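ABC transporter, substrate binding protein (Mannopine) (Agrobacterium fabrum, PDB 5L9S) probably binds a solute such as mannopine in the periplasm and hands it to an ABC transporter of the inner membrane for uptake. Local coordinates at residues Ser122-Met130 against Gly225-Leu233; Ala139-Arg150 against Glu203-Leu211. One frame throughout, in Å; residues are numbered along the deposited sequence.

Both contacts are partly buried and meet on one mixed sheet, their centres about 12 Å apart, but they join it differently. Contact 2 pairs two parallel strands inside the sheet, so main-chain hydrogen bonds carry it and it buries 645 Å². Contact 1, at 315 Å², brings a short helix and the loop before it against a strand where the chain turns a corner; its two bonds are given by side chains, Ser227 and Trp127, to main-chain oxygens. Along the sequence contact 2 is nested within the loop that contact 1 closes. The two touch directly: Trp127 packs on Gln208, and Met130 O very likely accepts a hydrogen bond from Arg140 NH1.

Contact 1 (Ser122-Met130 against Gly225-Leu233); sequences SNPQTWADM and GWSYDGAFL
Trp127 meets the 225-233 segment with the pyrrole edge of its indole. NE1 donates to Gly230 O at 2.8 Å, a nearly straight bond (166°) that stays in the indole plane, although the N-H arrives from well above the carbonyl plane rather than on a lone pair. Gly230 belongs to the type II turn from Tyr228 to Ala231, where the strand changes direction, so this bond ties the indole to the corner itself. Farther along the ring, Trp127 CZ2 touches Phe232 CE2 at 3.6 Å. The indole's five-membered ring and the phenyl are tilted by only 28°, yet they are slid apart and barely overlap.

Just before the turn, Ser227 works through its hydroxyl. With OG anti to the backbone N (chi1 171°), it donates to Gln125 O at 2.6 Å and accepts from Asp229 N at 3.2 Å, closing an ST turn. Asp229 then lies alongside Thr126, OD1 against Thr126 CG2 at 3.4 Å. Thr126 is the N-cap of helix 127-130 and forms a capping box with Asp129: Thr126 OG1 accepts from Asp129 N, and Asp129 OD2 accepts from Thr126 N and Gln125 N.

Around this, helix 149-158 packs Ala154 and Leu157 on Trp127 and Ala153 on Phe232, Gln208 of strand 206-210 touches both rings, and strand 103-116 pairs with the 225-233 segment.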
loop_
_atom_site.group_PDB
_atom_site.type_symbol
_atom_site.label_atom_id
_atom_site.label_comp_id
_atom_site.label_asym_id
_atom_site.label_seq_id
_atom_site.Cartn_x
_atom_site.Cartn_y
_atom_site.Cartn_z
ATOM N N SER A 122 25.007 0.001 -15.552
ATOM C CA SER A 122 23.925 -0.781 -16.155
ATOM C C SER A 122 23.115 -1.489 -15.066
ATOM O O SER A 122 23.525 -2.539 -14.565
ATOM C CB SER A 122 24.478 -1.786 -17.165
ATOM O OG SER A 122 23.428 -2.444 -17.855
ATOM N N ASN A 123 21.960 -0.924 -14.717
ATOM C CA ASN A 123 21.106 -1.477 -13.679
ATOM C C ASN A 123 19.755 -1.975 -14.216
ATOM O O ASN A 123 19.305 -1.500 -15.262
ATOM C CB ASN A 123 20.938 -0.465 -12.555
ATOM C CG ASN A 123 22.241 0.062 -12.028
ATOM O OD1 ASN A 123 22.542 1.239 -12.141
ATOM N ND2 ASN A 123 23.051 -0.806 -11.462
ATOM N N PRO A 124 19.118 -2.975 -13.555
ATOM C CA PRO A 124 17.826 -3.470 -14.067
ATOM C C PRO A 124 16.722 -2.432 -13.884
ATOM O O PRO A 124 16.657 -1.783 -12.839
ATOM C CB PRO A 124 17.553 -4.731 -13.236
ATOM C CG PRO A 124 18.696 -4.879 -12.306
ATOM C CD PRO A 124 19.496 -3.642 -12.289
ATOM N N GLN A 125 15.858 -2.262 -14.897
ATOM C CA GLN A 125 14.808 -1.245 -14.801
ATOM C C GLN A 125 13.381 -1.813 -14.845
ATOM O O GLN A 125 12.433 -1.104 -14.507
ATOM C CB GLN A 125 15.025 -0.143 -15.855
ATOM C CG GLN A 125 16.323 0.674 -15.647
ATOM C CD GLN A 125 16.474 1.199 -14.230
ATOM O OE1 GLN A 125 15.664 1.981 -13.722
ATOM N NE2 GLN A 125 17.523 0.773 -13.545
ATOM N N THR A 126 13.224 -3.089 -15.243
ATOM C CA THR A 126 11.928 -3.743 -15.334
ATOM C C THR A 126 11.960 -5.091 -14.645
ATOM O O THR A 126 13.034 -5.594 -14.327
ATOM C CB THR A 126 11.515 -3.929 -16.799
ATOM O OG1 THR A 126 12.425 -4.822 -17.409
ATOM C CG2 THR A 126 11.458 -2.620 -17.573
ATOM N N TRP A 127 10.789 -5.712 -14.454
ATOM C CA TRP A 127 10.701 -7.060 -13.909
ATOM C C TRP A 127 11.378 -8.070 -14.882
ATOM O O TRP A 127 11.982 -9.039 -14.428
ATOM C CB TRP A 127 9.240 -7.429 -13.600
ATOM C CG TRP A 127 8.630 -6.580 -12.517
ATOM C CD1 TRP A 127 7.516 -5.789 -12.616
ATOM C CD2 TRP A 127 9.091 -6.459 -11.161
ATOM N NE1 TRP A 127 7.249 -5.195 -11.409
ATOM C CE2 TRP A 127 8.206 -5.581 -10.498
ATOM C CE3 TRP A 127 10.152 -7.042 -10.429
ATOM C CZ2 TRP A 127 8.383 -5.218 -9.156
ATOM C CZ3 TRP A 127 10.330 -6.682 -9.104
ATOM C CH2 TRP A 127 9.453 -5.782 -8.479
ATOM N N ALA A 128 11.343 -7.793 -16.207
ATOM C CA ALA A 128 12.009 -8.624 -17.215
ATOM C C ALA A 128 13.513 -8.622 -16.984
ATOM O O ALA A 128 14.145 -9.668 -17.146
ATOM C CB ALA A 128 11.691 -8.120 -18.612
ATOM N N ASP A 129 14.078 -7.484 -16.548
ATOM C CA ASP A 129 15.502 -7.377 -16.253
ATOM C C ASP A 129 15.869 -8.168 -14.993
ATOM O O ASP A 129 16.968 -8.718 -14.927
ATOM C CB ASP A 129 15.912 -5.915 -16.106
ATOM C CG ASP A 129 15.822 -5.036 -17.343
ATOM O OD1 ASP A 129 15.860 -5.591 -18.497
ATOM O OD2 ASP A 129 15.793 -3.797 -17.177
ATOM N N MET A 130 14.937 -8.268 -14.015
ATOM C CA MET A 130 15.145 -9.079 -12.801
ATOM C C MET A 130 15.357 -10.553 -13.206
ATOM O O MET A 130 16.159 -11.255 -12.592
ATOM C CB MET A 130 13.964 -8.922 -11.819
ATOM C CG MET A 130 14.103 -9.742 -10.543
ATOM S SD MET A 130 13.386 -8.926 -9.115
ATOM C CE MET A 130 13.857 -9.954 -7.886
ATOM N N GLY A 225 19.451 1.838 -5.847
ATOM C CA GLY A 225 18.549 2.490 -6.770
ATOM C C GLY A 225 17.249 1.714 -6.846
ATOM O O GLY A 225 17.143 0.612 -6.315
ATOM N N TRP A 226 16.256 2.273 -7.512
ATOM C CA TRP A 226 14.996 1.580 -7.706
ATOM C C TRP A 226 14.325 2.055 -8.960
ATOM O O TRP A 226 14.698 3.106 -9.502
ATOM C CB TRP A 226 14.058 1.670 -6.482
ATOM C CG TRP A 226 13.815 3.063 -5.990
ATOM C CD1 TRP A 226 12.890 3.952 -6.447
ATOM C CD2 TRP A 226 14.511 3.719 -4.925
ATOM N NE1 TRP A 226 12.976 5.132 -5.739
ATOM C CE2 TRP A 226 13.958 5.012 -4.795
ATOM C CE3 TRP A 226 15.565 3.346 -4.077
ATOM C CZ2 TRP A 226 14.397 5.915 -3.832
ATOM C CZ3 TRP A 226 16.022 4.258 -3.145
ATOM C CH2 TRP A 226 15.440 5.522 -3.028
ATOM N N SER A 227 13.351 1.263 -9.441
ATOM C CA SER A 227 12.577 1.608 -10.626
ATOM C C SER A 227 11.062 1.599 -10.343
ATOM O O SER A 227 10.576 0.694 -9.665
ATOM C CB SER A 227 12.941 0.662 -11.764
ATOM O OG SER A 227 12.042 0.883 -12.831
ATOM N N TYR A 228 10.320 2.588 -10.881
ATOM C CA TYR A 228 8.850 2.659 -10.729
ATOM C C TYR A 228 8.109 1.888 -11.802
ATOM O O TYR A 228 6.891 1.826 -11.739
ATOM C CB TYR A 228 8.321 4.111 -10.647
ATOM C CG TYR A 228 8.950 4.916 -9.536
ATOM C CD1 TYR A 228 8.783 4.553 -8.201
ATOM C CD2 TYR A 228 9.718 6.036 -9.816
ATOM C CE1 TYR A 228 9.416 5.257 -7.179
ATOM C CE2 TYR A 228 10.354 6.743 -8.806
ATOM C CZ TYR A 228 10.197 6.354 -7.489
ATOM O OH TYR A 228 10.833 7.068 -6.505
ATOM N N ASP A 229 8.825 1.294 -12.766
ATOM C CA ASP A 229 8.245 0.506 -13.844
ATOM C C ASP A 229 7.719 -0.812 -13.249
ATOM O O ASP A 229 8.497 -1.607 -12.677
ATOM C CB ASP A 229 9.287 0.247 -14.939
ATOM C CG ASP A 229 8.699 -0.194 -16.255
ATOM O OD1 ASP A 229 8.511 -1.421 -16.434
ATOM O OD2 ASP A 229 8.513 0.675 -17.144
ATOM N N GLY A 230 6.388 -0.970 -13.317
ATOM C CA GLY A 230 5.677 -2.116 -12.774
ATOM C C GLY A 230 5.660 -2.172 -11.257
ATOM O O GLY A 230 5.424 -3.243 -10.684
ATOM N N ALA A 231 5.903 -1.021 -10.583
ATOM C CA ALA A 231 5.863 -0.958 -9.116
ATOM C C ALA A 231 4.435 -1.206 -8.631
ATOM O O ALA A 231 3.485 -0.804 -9.287
ATOM C CB ALA A 231 6.337 0.408 -8.637
ATOM N N PHE A 232 4.281 -1.897 -7.509
ATOM C CA PHE A 232 2.967 -2.185 -6.954
ATOM C C PHE A 232 2.586 -1.132 -5.905
ATOM O O PHE A 232 3.234 -1.029 -4.857
ATOM C CB PHE A 232 2.911 -3.624 -6.419
ATOM C CG PHE A 232 3.308 -4.657 -7.454
ATOM C CD1 PHE A 232 2.377 -5.150 -8.372
ATOM C CD2 PHE A 232 4.612 -5.145 -7.511
ATOM C CE1 PHE A 232 2.754 -6.079 -9.350
ATOM C CE2 PHE A 232 4.982 -6.088 -8.485
ATOM C CZ PHE A 232 4.055 -6.535 -9.403
ATOM N N LEU A 233 1.560 -0.321 -6.215
ATOM C CA LEU A 233 1.059 0.731 -5.314
ATOM C C LEU A 233 -0.139 0.244 -4.556
ATOM O O LEU A 233 -1.216 0.125 -5.122
ATOM C CB LEU A 233 0.749 2.022 -6.072
ATOM C CG LEU A 233 0.616 3.283 -5.223
ATOM C CD1 LEU A 233 1.948 3.727 -4.651
ATOM C CD2 LEU A 233 -0.011 4.392 -6.014
#

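Contact 2 (Ala139-Arg150 against Glu203-Leu211); sequences ARSFPNFDDPWR and EYRVGQIWL
Gln208 and Ser141 sit at the heart of a parallel strand pair, 140-143 beside 206-210, within the mixed sheet of this periplasmic binding protein. Gln208 N donates to Ser141 O at 2.9 Å, the shortest of the main-chain bonds here; Ser141 N returns a weak one to Val206 O. Gln208 CG stands anti to the backbone N (chi1 171°), which sends the extended chain past Phe142 and Pro143. Gln208 CB lies 3.8 Å from Phe142 CD1. The amide plane is almost perpendicular (87°) to that ring.

Ser141 CB lies over one face of the Tyr204 ring, a CH-pi contact 3.6 Å from CB to the ring centroid. Tyr204 OH is held from beyond the pair by Ser195 O, which should steady the hydroxyl end of that ring.

Just before strand 140-143, Ala139 O takes two donors, Arg205 N at 3.0 Å and, more weakly, Val206 N, while Ala139 CB rests on Glu203 O. Neighbouring strand 185-189 continues the sheet on the side of 140-143.

Val206 and Arg140 lie side by side: with Arg140 NH2 hydrogen-bonded to Phe136 O and Gly138 O, Val206 CG2 sits over the centre of the guanidinium, 3.8 Å from Arg140 CZ.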
loop_
_atom_site.group_PDB
_atom_site.type_symbol
_atom_site.label_atom_id
_atom_site.label_comp_id
_atom_site.label_asym_id
_atom_site.label_seq_id
_atom_site.Cartn_x
_atom_site.Cartn_y
_atom_site.Cartn_z
ATOM N N ALA A 139 22.569 -12.187 -6.978
ATOM C CA ALA A 139 21.534 -12.864 -6.228
ATOM C C ALA A 139 20.238 -12.033 -6.226
ATOM O O ALA A 139 20.308 -10.797 -6.126
ATOM C CB ALA A 139 22.032 -13.082 -4.816
ATOM N N ARG A 140 19.066 -12.709 -6.399
ATOM C CA ARG A 140 17.765 -12.034 -6.351
ATOM C C ARG A 140 17.153 -12.165 -4.952
ATOM O O ARG A 140 17.567 -12.994 -4.151
ATOM C CB ARG A 140 16.740 -12.509 -7.425
ATOM C CG ARG A 140 17.214 -12.768 -8.858
ATOM C CD ARG A 140 17.414 -11.544 -9.716
ATOM N NE ARG A 140 18.843 -11.355 -9.896
ATOM C CZ ARG A 140 19.457 -10.870 -10.965
ATOM N NH1 ARG A 140 18.762 -10.489 -12.027
ATOM N NH2 ARG A 140 20.771 -10.784 -10.988
ATOM N N SER A 141 16.159 -11.346 -4.674
ATOM C CA SER A 141 15.423 -11.351 -3.412
ATOM C C SER A 141 13.962 -11.042 -3.658
ATOM O O SER A 141 13.640 -10.127 -4.421
ATOM C CB SER A 141 16.026 -10.357 -2.424
ATOM O OG SER A 141 15.242 -10.275 -1.245
ATOM N N PHE A 142 13.075 -11.834 -3.048
ATOM C CA PHE A 142 11.632 -11.614 -3.148
ATOM C C PHE A 142 11.058 -11.768 -1.774
ATOM O O PHE A 142 11.588 -12.584 -1.024
ATOM C CB PHE A 142 10.960 -12.670 -4.042
ATOM C CG PHE A 142 10.967 -12.425 -5.524
ATOM C CD1 PHE A 142 10.183 -11.423 -6.082
ATOM C CD2 PHE A 142 11.715 -13.233 -6.373
ATOM C CE1 PHE A 142 10.180 -11.203 -7.463
ATOM C CE2 PHE A 142 11.712 -13.012 -7.752
ATOM C CZ PHE A 142 10.937 -12.004 -8.290
ATOM N N PRO A 143 9.932 -11.093 -1.429
ATOM C CA PRO A 143 9.316 -11.360 -0.117
ATOM C C PRO A 143 8.730 -12.763 -0.049
ATOM O O PRO A 143 8.312 -13.349 -1.052
ATOM C CB PRO A 143 8.212 -10.322 -0.003
ATOM C CG PRO A 143 7.914 -9.899 -1.380
ATOM C CD PRO A 143 9.158 -10.094 -2.199
ATOM N N ASN A 144 8.760 -13.311 1.137
ATOM C CA ASN A 144 8.177 -14.600 1.429
ATOM C C ASN A 144 7.258 -14.455 2.627
ATOM O O ASN A 144 7.561 -14.875 3.751
ATOM C CB ASN A 144 9.216 -15.716 1.582
ATOM C CG ASN A 144 8.633 -17.025 2.074
ATOM O OD1 ASN A 144 7.587 -17.498 1.592
ATOM N ND2 ASN A 144 9.257 -17.583 3.099
ATOM N N PHE A 145 6.170 -13.748 2.378
ATOM C CA PHE A 145 5.070 -13.609 3.306
ATOM C C PHE A 145 3.914 -14.316 2.605
ATOM O O PHE A 145 4.022 -14.607 1.398
ATOM C CB PHE A 145 4.780 -12.157 3.747
ATOM C CG PHE A 145 5.020 -11.013 2.786
ATOM C CD1 PHE A 145 4.395 -10.987 1.540
ATOM C CD2 PHE A 145 5.762 -9.898 3.179
ATOM C CE1 PHE A 145 4.556 -9.893 0.689
ATOM C CE2 PHE A 145 5.919 -8.808 2.329
ATOM C CZ PHE A 145 5.305 -8.809 1.096
ATOM N N ASP A 146 2.885 -14.701 3.377
ATOM C CA ASP A 146 1.760 -15.546 2.980
ATOM C C ASP A 146 1.074 -15.205 1.639
ATOM O O ASP A 146 0.720 -16.154 0.931
ATOM C CB ASP A 146 0.734 -15.650 4.107
ATOM C CG ASP A 146 1.221 -16.540 5.243
ATOM O OD1 ASP A 146 1.578 -17.718 4.973
ATOM O OD2 ASP A 146 1.243 -16.067 6.397
ATOM N N ASP A 147 0.911 -13.927 1.248
ATOM C CA ASP A 147 0.307 -13.714 -0.075
ATOM C C ASP A 147 1.370 -13.427 -1.133
ATOM O O ASP A 147 2.097 -12.438 -1.025
ATOM C CB ASP A 147 -0.839 -12.676 -0.103
ATOM C CG ASP A 147 -1.799 -12.787 -1.298
ATOM O OD1 ASP A 147 -1.318 -12.980 -2.439
ATOM O OD2 ASP A 147 -3.021 -12.591 -1.101
ATOM N N PRO A 148 1.436 -14.283 -2.180
ATOM C CA PRO A 148 2.447 -14.096 -3.233
ATOM C C PRO A 148 2.012 -13.278 -4.469
ATOM O O PRO A 148 2.752 -13.243 -5.460
ATOM C CB PRO A 148 2.686 -15.540 -3.663
ATOM C CG PRO A 148 1.323 -16.164 -3.588
ATOM C CD PRO A 148 0.661 -15.529 -2.408
ATOM N N TRP A 149 0.805 -12.701 -4.465
ATOM C CA TRP A 149 0.259 -12.075 -5.667
ATOM C C TRP A 149 1.222 -11.102 -6.380
ATOM O O TRP A 149 1.249 -11.103 -7.621
ATOM C CB TRP A 149 -1.118 -11.434 -5.415
ATOM C CG TRP A 149 -1.131 -10.119 -4.687
ATOM C CD1 TRP A 149 -1.319 -9.914 -3.344
ATOM C CD2 TRP A 149 -1.000 -8.814 -5.280
ATOM N NE1 TRP A 149 -1.294 -8.568 -3.064
ATOM C CE2 TRP A 149 -1.104 -7.869 -4.236
ATOM C CE3 TRP A 149 -0.781 -8.351 -6.597
ATOM C CZ2 TRP A 149 -1.060 -6.494 -4.476
ATOM C CZ3 TRP A 149 -0.724 -6.988 -6.825
ATOM C CH2 TRP A 149 -0.901 -6.078 -5.782
ATOM N N ARG A 150 2.016 -10.293 -5.611
ATOM C CA ARG A 150 2.978 -9.342 -6.175
ATOM C C ARG A 150 4.192 -10.052 -6.771
ATOM O O ARG A 150 4.808 -9.537 -7.686
ATOM C CB ARG A 150 3.454 -8.360 -5.113
ATOM C CG ARG A 150 2.510 -7.225 -4.781
ATOM C CD ARG A 150 3.299 -6.428 -3.803
ATOM N NE ARG A 150 2.562 -5.961 -2.629
ATOM C CZ ARG A 150 2.159 -6.720 -1.622
ATOM N NH1 ARG A 150 2.316 -8.040 -1.670
ATOM N NH2 ARG A 150 1.534 -6.180 -0.593
ATOM N N GLU A 203 23.843 -9.659 0.396
ATOM C CA GLU A 203 23.286 -11.006 0.182
ATOM C C GLU A 203 22.466 -11.078 -1.129
ATOM O O GLU A 203 22.161 -12.176 -1.618
ATOM C CB GLU A 203 22.457 -11.470 1.394
ATOM C CG GLU A 203 23.278 -11.784 2.643
ATOM C CD GLU A 203 22.484 -12.093 3.902
ATOM O OE1 GLU A 203 22.839 -11.564 4.982
ATOM O OE2 GLU A 203 21.504 -12.867 3.811
ATOM N N TYR A 204 22.125 -9.907 -1.690
ATOM C CA TYR A 204 21.416 -9.755 -2.961
ATOM C C TYR A 204 21.761 -8.416 -3.582
ATOM O O TYR A 204 22.092 -7.436 -2.858
ATOM C CB TYR A 204 19.880 -9.936 -2.853
ATOM C CG TYR A 204 19.141 -8.808 -2.170
ATOM C CD1 TYR A 204 18.610 -7.748 -2.904
ATOM C CD2 TYR A 204 18.908 -8.836 -0.803
ATOM C CE1 TYR A 204 17.896 -6.727 -2.283
ATOM C CE2 TYR A 204 18.214 -7.816 -0.169
ATOM C CZ TYR A 204 17.676 -6.781 -0.912
ATOM O OH TYR A 204 16.964 -5.801 -0.260
ATOM N N ARG A 205 21.653 -8.390 -4.924
ATOM C CA ARG A 205 21.941 -7.239 -5.772
ATOM C C ARG A 205 20.700 -6.740 -6.558
ATOM O O ARG A 205 20.701 -5.600 -7.024
ATOM C CB ARG A 205 23.125 -7.541 -6.713
ATOM C CG ARG A 205 24.452 -7.742 -5.976
ATOM C CD ARG A 205 25.640 -7.699 -6.917
ATOM N NE ARG A 205 26.046 -6.325 -7.223
ATOM C CZ ARG A 205 27.175 -5.762 -6.798
ATOM N NH1 ARG A 205 28.032 -6.452 -6.053
ATOM N NH2 ARG A 205 27.462 -4.508 -7.129
ATOM N N VAL A 206 19.671 -7.594 -6.728
ATOM C CA VAL A 206 18.421 -7.260 -7.415
ATOM C C VAL A 206 17.259 -7.862 -6.628
ATOM O O VAL A 206 17.256 -9.063 -6.399
ATOM C CB VAL A 206 18.399 -7.755 -8.879
ATOM C CG1 VAL A 206 17.115 -7.313 -9.572
ATOM C CG2 VAL A 206 19.618 -7.265 -9.655
ATOM N N GLY A 207 16.287 -7.043 -6.227
ATOM C CA GLY A 207 15.170 -7.545 -5.443
ATOM C C GLY A 207 13.890 -6.756 -5.464
ATOM O O GLY A 207 13.867 -5.613 -5.903
ATOM N N GLN A 208 12.805 -7.394 -5.021
ATOM C CA GLN A 208 11.501 -6.775 -4.889
ATOM C C GLN A 208 11.400 -6.445 -3.399
ATOM O O GLN A 208 11.343 -7.356 -2.565
ATOM C CB GLN A 208 10.381 -7.723 -5.337
ATOM C CG GLN A 208 8.996 -7.195 -5.015
ATOM C CD GLN A 208 7.909 -8.108 -5.516
ATOM O OE1 GLN A 208 7.484 -8.045 -6.665
ATOM N NE2 GLN A 208 7.380 -8.930 -4.662
ATOM N N ILE A 209 11.505 -5.153 -3.062
ATOM C CA ILE A 209 11.442 -4.698 -1.665
ATOM C C ILE A 209 10.464 -3.526 -1.518
ATOM O O ILE A 209 9.912 -3.080 -2.518
ATOM C CB ILE A 209 12.843 -4.418 -1.053
ATOM C CG1 ILE A 209 13.486 -3.153 -1.626
ATOM C CG2 ILE A 209 13.774 -5.653 -1.171
ATOM C CD1 ILE A 209 14.764 -2.695 -0.885
ATOM N N TRP A 210 10.212 -3.063 -0.285
ATOM C CA TRP A 210 9.333 -1.913 -0.080
ATOM C C TRP A 210 10.133 -0.627 -0.323
ATOM O O TRP A 210 11.276 -0.518 0.137
ATOM C CB TRP A 210 8.762 -1.874 1.353
ATOM C CG TRP A 210 7.829 -2.986 1.753
ATOM C CD1 TRP A 210 6.799 -3.509 1.023
ATOM C CD2 TRP A 210 7.782 -3.635 3.037
ATOM N NE1 TRP A 210 6.185 -4.524 1.730
ATOM C CE2 TRP A 210 6.755 -4.607 2.979
ATOM C CE3 TRP A 210 8.542 -3.523 4.220
ATOM C CZ2 TRP A 210 6.437 -5.425 4.069
ATOM C CZ3 TRP A 210 8.214 -4.327 5.309
ATOM C CH2 TRP A 210 7.192 -5.280 5.220
ATOM N N LEU A 211 9.524 0.366 -1.006
ATOM C CA LEU A 211 10.141 1.680 -1.215
ATOM C C LEU A 211 10.610 2.325 0.103
ATOM O O LEU A 211 11.677 2.924 0.126
ATOM C CB LEU A 211 9.216 2.629 -1.985
ATOM C CG LEU A 211 9.781 4.006 -2.408
ATOM C CD1 LEU A 211 11.147 3.886 -3.072
ATOM C CD2 LEU A 211 8.815 4.722 -3.302
#